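Local coordinates for HNH homing endonuclease (PDB 1U3E) that binds and cleaves DNA as the phage-encoded HNH homing endonuclease I-HmuI, an enzyme of intron homing, at a contact of chain A with DNA. Coordinates in Å, arbitrary orientation; residue numbers count along the deposited sequence, not the author numbering.

Two widely separated parts of one endonuclease chain hold the DNA, with the centres of their C-alpha atoms about 65 Å apart. Contact 1 is built on helix 149-157 and the residues flanking it, and reads bases of both strands in the major groove. Contact 2, near the N-terminus, uses strands 13-16, 21-23 and 29-30, the loop between the last two and the residue after strand 29-30; its bonds go to phosphates of chain C, with sugar contacts beside them. No residue or element is shared, but chain C runs through both. Base recognition and backbone anchoring are thus placed far apart, consistent with an elongated monomer gripping a long site.

Contact 1: a contact of chain A with DNA. Residues 148, 150-151, 153-154, 159-160. With nucleotides of chain C; nucleotides of chain B.
Helix 149-157, the recognition helix of the C-terminal helix-turn-helix domain, lies in the major groove with its N-terminal turn against the bases. The dense part of the contact is formed on DG9 and DG10 of chain B, DC26 of chain C, which pairs with DG10, and the neighbouring thymines DT24 and DT25. Lys151 bends at chi2 (50°) and again at chi3 (-99°), which lays CD over the Hoogsteen edges and brings the ammonium to DG9. Lys151 NZ donates to N7 of DG9 at 3.1 Å and, at 2.6 Å, to O6 of DG9, so both acceptors of the guanine edge are engaged. Asp154 approaches the exocyclic amine of DC26, whose N4 donates to the syn lone pair of Asp154 OD1 in a nearly straight bond (3.1 Å, 166° at H). That amine also pairs with O6 of DG10, so the carboxylate reads the cytosine of a G-C pair, its N4 shared between Asp154 and the guanine. Asp154 OD2 is 3.6 Å from Lys151 NZ in a salt bridge that probably steadies both side chains. Gly150, lacking a side chain, brings its backbone close to the same base pair. The methyl CG2 of Thr153, anti to its backbone N, packs against the 5-methyl C7 of DT25 at 3.6 Å and the sugar of DT24.

The fit loosens beyond the helix. His159 merely turns the CD2-NE2 edge of its ring towards the DT25 phosphate. At the far end Arg160, which has little surface hidden by the DNA, sets its guanidinium edge-on to DG8 of chain B, and Arg160 NH2 donates to N7 of DG8 at 3.2 Å. Just before the helix, the hydroxyl OG1 of Thr148 donates to the phosphate oxygen OP2 of DG9 at 3.0 Å, while the Thr148 methyl CG2 points to N7 of DG10.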
loop_
_atom_site.group_PDB
_atom_site.type_symbol
_atom_site.label_atom_id
_atom_site.label_comp_id
_atom_site.label_asym_id
_atom_site.label_seq_id
_atom_site.Cartn_x
_atom_site.Cartn_y
_atom_site.Cartn_z
ATOM N N THR A 148 -32.169 8.550 -15.858
ATOM C CA THR A 148 -30.867 8.346 -16.482
ATOM C C THR A 148 -29.798 8.885 -15.557
ATOM O O THR A 148 -29.890 10.015 -15.085
ATOM C CB THR A 148 -30.771 9.058 -17.845
ATOM O OG1 THR A 148 -31.378 8.234 -18.843
ATOM C CG2 THR A 148 -29.315 9.324 -18.231
ATOM N N GLY A 150 -26.567 9.855 -16.059
ATOM C CA GLY A 150 -25.891 11.072 -16.464
ATOM C C GLY A 150 -26.686 12.292 -16.028
ATOM O O GLY A 150 -26.159 13.215 -15.416
ATOM N N LYS A 151 -27.973 12.282 -16.344
ATOM C CA LYS A 151 -28.862 13.375 -15.984
ATOM C C LYS A 151 -28.934 13.635 -14.480
ATOM O O LYS A 151 -28.618 14.737 -14.017
ATOM C CB LYS A 151 -30.264 13.088 -16.516
ATOM C CG LYS A 151 -30.602 13.800 -17.804
ATOM C CD LYS A 151 -29.539 13.626 -18.864
ATOM C CE LYS A 151 -28.613 14.820 -18.950
ATOM N NZ LYS A 151 -27.774 14.704 -20.175
ATOM N N THR A 153 -27.062 13.010 -12.182
ATOM C CA THR A 153 -25.794 13.549 -11.693
ATOM C C THR A 153 -25.691 15.033 -12.003
ATOM O O THR A 153 -25.252 15.814 -11.170
ATOM C CB THR A 153 -24.593 12.749 -12.272
ATOM O OG1 THR A 153 -24.563 11.429 -11.711
ATOM C CG2 THR A 153 -23.291 13.451 -11.949
ATOM N N ASP A 154 -26.087 15.419 -13.212
ATOM C CA ASP A 154 -26.005 16.817 -13.625
ATOM C C ASP A 154 -26.790 17.684 -12.661
ATOM O O ASP A 154 -26.354 18.763 -12.259
ATOM C CB ASP A 154 -26.556 17.007 -15.042
ATOM C CG ASP A 154 -25.741 16.283 -16.085
ATOM O OD1 ASP A 154 -24.558 16.008 -15.816
ATOM O OD2 ASP A 154 -26.276 15.999 -17.174
ATOM N N HIS A 159 -25.549 21.384 -12.654
ATOM C CA HIS A 159 -25.355 21.595 -14.073
ATOM C C HIS A 159 -26.690 21.608 -14.809
ATOM O O HIS A 159 -26.794 22.108 -15.926
ATOM C CB HIS A 159 -24.448 20.506 -14.605
ATOM C CG HIS A 159 -23.102 20.519 -13.923
ATOM N ND1 HIS A 159 -22.469 21.664 -13.493
ATOM C CD2 HIS A 159 -22.259 19.497 -13.643
ATOM C CE1 HIS A 159 -21.294 21.353 -12.977
ATOM N NE2 HIS A 159 -21.141 20.043 -13.056
ATOM N N ARG A 160 -27.685 21.053 -14.193
ATOM C CA ARG A 160 -29.039 21.030 -14.690
ATOM C C ARG A 160 -29.908 21.206 -13.478
ATOM O O ARG A 160 -29.596 20.683 -12.409
ATOM C CB ARG A 160 -29.370 19.732 -15.418
ATOM C CG ARG A 160 -28.624 19.542 -16.731
ATOM C CD ARG A 160 -29.130 20.471 -17.817
ATOM N NE ARG A 160 -28.719 19.997 -19.147
ATOM C CZ ARG A 160 -29.365 19.021 -19.794
ATOM N NH1 ARG A 160 -30.420 18.444 -19.229
ATOM N NH2 ARG A 160 -28.954 18.626 -21.001
ATOM P P DT C 24 -21.024 12.207 -8.124
ATOM O OP1 DT C 24 -20.425 12.988 -7.020
ATOM O OP2 DT C 24 -22.495 12.102 -8.247
ATOM O "O5'" DT C 24 -20.466 12.791 -9.479
ATOM C "C5'" DT C 24 -20.067 11.906 -10.489
ATOM C "C4'" DT C 24 -19.004 12.545 -11.332
ATOM O "O4'" DT C 24 -18.688 11.561 -12.339
ATOM C "C3'" DT C 24 -19.558 13.751 -12.082
ATOM O "O3'" DT C 24 -18.579 14.777 -12.303
ATOM C "C2'" DT C 24 -20.113 13.138 -13.350
ATOM C "C1'" DT C 24 -19.183 11.964 -13.599
ATOM N N1 DT C 24 -19.847 10.807 -14.223
ATOM C C2 DT C 24 -19.301 10.324 -15.382
ATOM O O2 DT C 24 -18.272 10.767 -15.868
ATOM N N3 DT C 24 -20.002 9.298 -15.960
ATOM C C4 DT C 24 -21.164 8.711 -15.498
ATOM O O4 DT C 24 -21.684 7.792 -16.136
ATOM C C5 DT C 24 -21.671 9.254 -14.262
ATOM C C7 DT C 24 -22.926 8.684 -13.684
ATOM C C6 DT C 24 -20.990 10.255 -13.686
ATOM P P DT C 25 -19.008 16.150 -13.027
ATOM O OP1 DT C 25 -18.203 17.241 -12.435
ATOM O OP2 DT C 25 -20.486 16.244 -12.997
ATOM O "O5'" DT C 25 -18.490 15.918 -14.516
ATOM C "C5'" DT C 25 -17.179 15.405 -14.712
ATOM C "C4'" DT C 25 -16.789 15.361 -16.171
ATOM O "O4'" DT C 25 -17.388 14.222 -16.830
ATOM C "C3'" DT C 25 -17.222 16.565 -17.000
ATOM O "O3'" DT C 25 -16.253 16.746 -18.041
ATOM C "C2'" DT C 25 -18.587 16.135 -17.520
ATOM C "C1'" DT C 25 -18.366 14.651 -17.765
ATOM N N1 DT C 25 -19.518 13.738 -17.671
ATOM C C2 DT C 25 -19.611 12.764 -18.629
ATOM O O2 DT C 25 -18.799 12.643 -19.527
ATOM N N3 DT C 25 -20.684 11.931 -18.496
ATOM C C4 DT C 25 -21.652 11.973 -17.517
ATOM O O4 DT C 25 -22.561 11.153 -17.523
ATOM C C5 DT C 25 -21.497 13.016 -16.542
ATOM C C7 DT C 25 -22.500 13.125 -15.441
ATOM C C6 DT C 25 -20.454 13.842 -16.667
ATOM P P DC C 26 -16.151 18.142 -18.828
ATOM O OP1 DC C 26 -14.718 18.504 -18.893
ATOM O OP2 DC C 26 -17.133 19.110 -18.273
ATOM O "O5'" DC C 26 -16.626 17.726 -20.285
ATOM C "C5'" DC C 26 -17.265 16.472 -20.465
ATOM C "C4'" DC C 26 -17.944 16.404 -21.806
ATOM O "O4'" DC C 26 -19.086 15.537 -21.648
ATOM C "C3'" DC C 26 -18.516 17.748 -22.248
ATOM O "O3'" DC C 26 -18.780 17.630 -23.652
ATOM C "C2'" DC C 26 -19.861 17.763 -21.551
ATOM C "C1'" DC C 26 -20.268 16.310 -21.697
ATOM N N1 DC C 26 -21.217 15.765 -20.728
ATOM C C2 DC C 26 -21.826 14.565 -21.040
ATOM O O2 DC C 26 -21.489 13.991 -22.090
ATOM N N3 DC C 26 -22.761 14.052 -20.201
ATOM C C4 DC C 26 -23.074 14.703 -19.078
ATOM N N4 DC C 26 -24.011 14.173 -18.289
ATOM C C5 DC C 26 -22.441 15.928 -18.720
ATOM C C6 DC C 26 -21.521 16.418 -19.565
ATOM P P DG B 8 -36.842 15.607 -19.644
ATOM O OP1 DG B 8 -38.183 15.033 -19.459
ATOM O OP2 DG B 8 -36.065 16.040 -18.463
ATOM O "O5'" DG B 8 -35.970 14.573 -20.472
ATOM C "C5'" DG B 8 -36.418 14.162 -21.752
ATOM C "C4'" DG B 8 -35.515 13.109 -22.344
ATOM O "O4'" DG B 8 -34.359 13.734 -22.961
ATOM C "C3'" DG B 8 -34.947 12.172 -21.277
ATOM O "O3'" DG B 8 -34.709 10.891 -21.878
ATOM C "C2'" DG B 8 -33.650 12.864 -20.897
ATOM C "C1'" DG B 8 -33.199 13.368 -22.255
ATOM N N9 DG B 8 -32.208 14.438 -22.321
ATOM C C8 DG B 8 -32.014 15.451 -21.420
ATOM N N7 DG B 8 -30.960 16.175 -21.680
ATOM C C5 DG B 8 -30.439 15.622 -22.842
ATOM C C6 DG B 8 -29.281 15.975 -23.591
ATOM O O6 DG B 8 -28.462 16.875 -23.370
ATOM N N1 DG B 8 -29.117 15.156 -24.695
ATOM C C2 DG B 8 -29.955 14.135 -25.047
ATOM N N2 DG B 8 -29.621 13.473 -26.169
ATOM N N3 DG B 8 -31.039 13.789 -24.359
ATOM C C4 DG B 8 -31.214 14.570 -23.270
ATOM P P DG B 9 -34.225 9.637 -20.993
ATOM O OP1 DG B 9 -35.364 8.718 -20.774
ATOM O OP2 DG B 9 -33.438 10.123 -19.835
ATOM O "O5'" DG B 9 -33.220 8.932 -21.990
ATOM C "C5'" DG B 9 -32.324 9.738 -22.712
ATOM C "C4'" DG B 9 -31.706 8.975 -23.852
ATOM O "O4'" DG B 9 -30.779 9.897 -24.454
ATOM C "C3'" DG B 9 -30.879 7.761 -23.458
ATOM O "O3'" DG B 9 -30.836 6.816 -24.542
ATOM C "C2'" DG B 9 -29.527 8.376 -23.157
ATOM C "C1'" DG B 9 -29.446 9.566 -24.106
ATOM N N9 DG B 9 -28.885 10.743 -23.456
ATOM C C8 DG B 9 -29.377 11.362 -22.335
ATOM N N7 DG B 9 -28.669 12.393 -21.968
ATOM C C5 DG B 9 -27.648 12.460 -22.905
ATOM C C6 DG B 9 -26.568 13.367 -23.017
ATOM O O6 DG B 9 -26.281 14.325 -22.284
ATOM N N1 DG B 9 -25.769 13.072 -24.116
ATOM C C2 DG B 9 -25.973 12.036 -24.987
ATOM N N2 DG B 9 -25.075 11.926 -25.980
ATOM N N3 DG B 9 -26.976 11.177 -24.892
ATOM C C4 DG B 9 -27.769 11.449 -23.834
ATOM P P DG B 10 -30.023 5.425 -24.380
ATOM O OP1 DG B 10 -30.171 4.660 -25.644
ATOM O OP2 DG B 10 -30.425 4.790 -23.098
ATOM O "O5'" DG B 10 -28.499 5.893 -24.300
ATOM C "C5'" DG B 10 -27.884 6.469 -25.444
ATOM C "C4'" DG B 10 -26.395 6.617 -25.249
ATOM O "O4'" DG B 10 -26.093 7.786 -24.455
ATOM C "C3'" DG B 10 -25.812 5.444 -24.469
ATOM O "O3'" DG B 10 -24.435 5.326 -24.824
ATOM C "C2'" DG B 10 -25.935 5.914 -23.031
ATOM C "C1'" DG B 10 -25.568 7.371 -23.213
ATOM N N9 DG B 10 -25.895 8.360 -22.194
ATOM C C8 DG B 10 -26.856 8.304 -21.216
ATOM N N7 DG B 10 -26.846 9.347 -20.426
ATOM C C5 DG B 10 -25.821 10.141 -20.924
ATOM C C6 DG B 10 -25.329 11.400 -20.480
ATOM O O6 DG B 10 -25.721 12.088 -19.526
ATOM N N1 DG B 10 -24.273 11.843 -21.277
ATOM C C2 DG B 10 -23.760 11.167 -22.362
ATOM N N2 DG B 10 -22.740 11.750 -23.014
ATOM N N3 DG B 10 -24.213 10.001 -22.782
ATOM C C4 DG B 10 -25.234 9.550 -22.021
#

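Contact 2: a contact of chain A with DNA. Residues 13, 23, 26, 28, 30-31. With nucleotides of chain C.
Hydroxyls of Tyr13 and Ser23 reach the two non-bridging oxygens of the DA7 phosphate of chain C. Tyr13, on strand 13-16, reaches in tip first and its phenol OH donates to OP2 of DA7 at 3.0 Å. Ser23, at the end of strand 21-23, donates from OG to OP1 of DA7 at 3.1 Å. One nucleotide on, the backbone takes over: the amide N of Lys31 gives a straight hydrogen bond to OP2 of DG8 (3.2 Å, 165° at H). Lys28 adds a longer salt bridge, with its ammonium NZ 3.7 Å from OP1 of DG8. These bonds all go to phosphate oxygens, so the contact looks largely independent of base sequence.

Further out, the torsions explain the reach. Lys28 starts from the crowded position between the backbone N and the carbonyl carbon (chi1 43°), then runs extended to carry CE alongside the DA7 sugar. Lys31 is also extended, but it is its backbone that grips, with CB near the DG8 phosphate. Leu30 lies between the two phosphates, its CD1 methyl towards OP1 of DA7. Ser26, in the turn before strand 29-30, packs against the DA7 backbone and also supports the first shell: its amide N donates to Ser23 OG at 3.2 Å, which probably positions the hydroxyl that binds OP1.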
loop_
_atom_site.group_PDB
_atom_site.type_symbol
_atom_site.label_atom_id
_atom_site.label_comp_id
_atom_site.label_asym_id
_atom_site.label_seq_id
_atom_site.Cartn_x
_atom_site.Cartn_y
_atom_site.Cartn_z
ATOM N N TYR A 13 29.168 -1.009 13.374
ATOM C CA TYR A 13 28.448 -2.231 13.047
ATOM C C TYR A 13 28.963 -2.861 11.766
ATOM O O TYR A 13 29.685 -2.229 10.990
ATOM C CB TYR A 13 26.973 -1.969 12.902
ATOM C CG TYR A 13 26.274 -1.305 14.055
ATOM C CD1 TYR A 13 26.274 0.072 14.200
ATOM C CD2 TYR A 13 25.557 -2.058 14.980
ATOM C CE1 TYR A 13 25.558 0.690 15.229
ATOM C CE2 TYR A 13 24.843 -1.446 16.016
ATOM C CZ TYR A 13 24.843 -0.072 16.125
ATOM O OH TYR A 13 24.126 0.532 17.131
ATOM N N SER A 23 27.316 -5.914 16.220
ATOM C CA SER A 23 27.736 -4.648 16.816
ATOM C C SER A 23 29.146 -4.873 17.326
ATOM O O SER A 23 29.468 -5.966 17.777
ATOM C CB SER A 23 26.851 -4.251 17.993
ATOM O OG SER A 23 27.358 -3.076 18.610
ATOM N N SER A 26 28.972 -3.286 21.318
ATOM C CA SER A 26 28.000 -4.048 22.091
ATOM C C SER A 26 28.437 -5.507 22.257
ATOM O O SER A 26 27.897 -6.230 23.090
ATOM C CB SER A 26 26.623 -3.963 21.413
ATOM O OG SER A 26 25.581 -4.386 22.274
ATOM N N LYS A 28 27.774 -8.310 21.090
ATOM C CA LYS A 28 26.870 -9.300 20.530
ATOM C C LYS A 28 26.313 -8.876 19.179
ATOM O O LYS A 28 26.658 -7.816 18.660
ATOM C CB LYS A 28 25.733 -9.553 21.516
ATOM C CG LYS A 28 25.170 -8.286 22.145
ATOM C CD LYS A 28 24.114 -8.620 23.187
ATOM C CE LYS A 28 23.535 -7.367 23.820
ATOM N NZ LYS A 28 22.436 -7.682 24.773
ATOM N N LEU A 30 22.921 -8.007 16.940
ATOM C CA LEU A 30 21.540 -7.554 17.015
ATOM C C LEU A 30 20.499 -8.584 16.600
ATOM O O LEU A 30 20.552 -9.142 15.501
ATOM C CB LEU A 30 21.366 -6.296 16.171
ATOM C CG LEU A 30 21.968 -4.991 16.695
ATOM C CD1 LEU A 30 23.455 -5.133 16.890
ATOM C CD2 LEU A 30 21.674 -3.877 15.707
ATOM N N LYS A 31 19.548 -8.809 17.505
ATOM C CA LYS A 31 18.438 -9.743 17.327
ATOM C C LYS A 31 17.411 -9.095 16.416
ATOM O O LYS A 31 17.020 -7.947 16.639
ATOM C CB LYS A 31 17.793 -10.038 18.685
ATOM C CG LYS A 31 16.521 -10.884 18.641
ATOM C CD LYS A 31 16.021 -11.145 20.057
ATOM C CE LYS A 31 14.936 -12.206 20.114
ATOM N NZ LYS A 31 14.609 -12.553 21.532
ATOM P P DG C 6 25.108 4.662 21.788
ATOM O OP1 DG C 6 26.417 4.395 21.138
ATOM O OP2 DG C 6 24.088 5.482 21.082
ATOM O "O5'" DG C 6 24.459 3.266 22.211
ATOM C "C5'" DG C 6 25.232 2.311 22.933
ATOM C "C4'" DG C 6 24.566 0.954 22.951
ATOM O "O4'" DG C 6 23.438 0.973 23.862
ATOM C "C3'" DG C 6 23.986 0.520 21.602
ATOM O "O3'" DG C 6 24.049 -0.912 21.483
ATOM C "C2'" DG C 6 22.566 1.057 21.661
ATOM C "C1'" DG C 6 22.218 0.865 23.132
ATOM N N9 DG C 6 21.241 1.796 23.697
ATOM C C8 DG C 6 21.101 3.133 23.420
ATOM N N7 DG C 6 20.111 3.690 24.063
ATOM C C5 DG C 6 19.569 2.661 24.820
ATOM C C6 DG C 6 18.467 2.658 25.724
ATOM O O6 DG C 6 17.723 3.602 26.054
ATOM N N1 DG C 6 18.260 1.394 26.267
ATOM C C2 DG C 6 19.011 0.282 25.985
ATOM N N2 DG C 6 18.653 -0.841 26.609
ATOM N N3 DG C 6 20.037 0.273 25.153
ATOM C C4 DG C 6 20.257 1.486 24.609
ATOM P P DA C 7 23.380 -1.666 20.227
ATOM O OP1 DA C 7 24.427 -2.495 19.601
ATOM O OP2 DA C 7 22.622 -0.695 19.403
ATOM O "O5'" DA C 7 22.334 -2.635 20.929
ATOM C "C5'" DA C 7 22.663 -3.236 22.176
ATOM C "C4'" DA C 7 21.504 -4.036 22.723
ATOM O "O4'" DA C 7 20.490 -3.158 23.266
ATOM C "C3'" DA C 7 20.789 -4.840 21.642
ATOM O "O3'" DA C 7 20.213 -5.991 22.245
ATOM C "C2'" DA C 7 19.720 -3.879 21.154
ATOM C "C1'" DA C 7 19.319 -3.210 22.458
ATOM N N9 DA C 7 18.722 -1.874 22.411
ATOM C C8 DA C 7 19.047 -0.801 21.618
ATOM N N7 DA C 7 18.330 0.272 21.863
ATOM C C5 DA C 7 17.469 -0.123 22.882
ATOM C C6 DA C 7 16.453 0.561 23.602
ATOM N N6 DA C 7 16.123 1.839 23.400
ATOM N N1 DA C 7 15.781 -0.126 24.551
ATOM C C2 DA C 7 16.109 -1.411 24.761
ATOM N N3 DA C 7 17.039 -2.158 24.158
ATOM C C4 DA C 7 17.692 -1.446 23.220
ATOM P P DG C 8 19.692 -7.188 21.327
ATOM O OP1 DG C 8 20.353 -8.442 21.765
ATOM O OP2 DG C 8 19.797 -6.747 19.913
ATOM O "O5'" DG C 8 18.152 -7.267 21.697
ATOM C "C5'" DG C 8 17.443 -6.073 21.952
ATOM C "C4'" DG C 8 16.111 -6.379 22.582
ATOM O "O4'" DG C 8 15.519 -5.112 22.930
ATOM C "C3'" DG C 8 15.122 -7.047 21.635
ATOM O "O3'" DG C 8 14.182 -7.838 22.378
ATOM C "C2'" DG C 8 14.473 -5.857 20.953
ATOM C "C1'" DG C 8 14.447 -4.810 22.057
ATOM N N9 DG C 8 14.640 -3.441 21.605
ATOM C C8 DG C 8 15.512 -2.997 20.641
ATOM N N7 DG C 8 15.460 -1.705 20.461
ATOM C C5 DG C 8 14.498 -1.270 21.362
ATOM C C6 DG C 8 14.003 0.037 21.625
ATOM O O6 DG C 8 14.334 1.113 21.094
ATOM N N1 DG C 8 13.025 0.021 22.618
ATOM C C2 DG C 8 12.580 -1.103 23.273
ATOM N N2 DG C 8 11.636 -0.914 24.203
ATOM N N3 DG C 8 13.031 -2.324 23.036
ATOM C C4 DG C 8 13.981 -2.333 22.075
#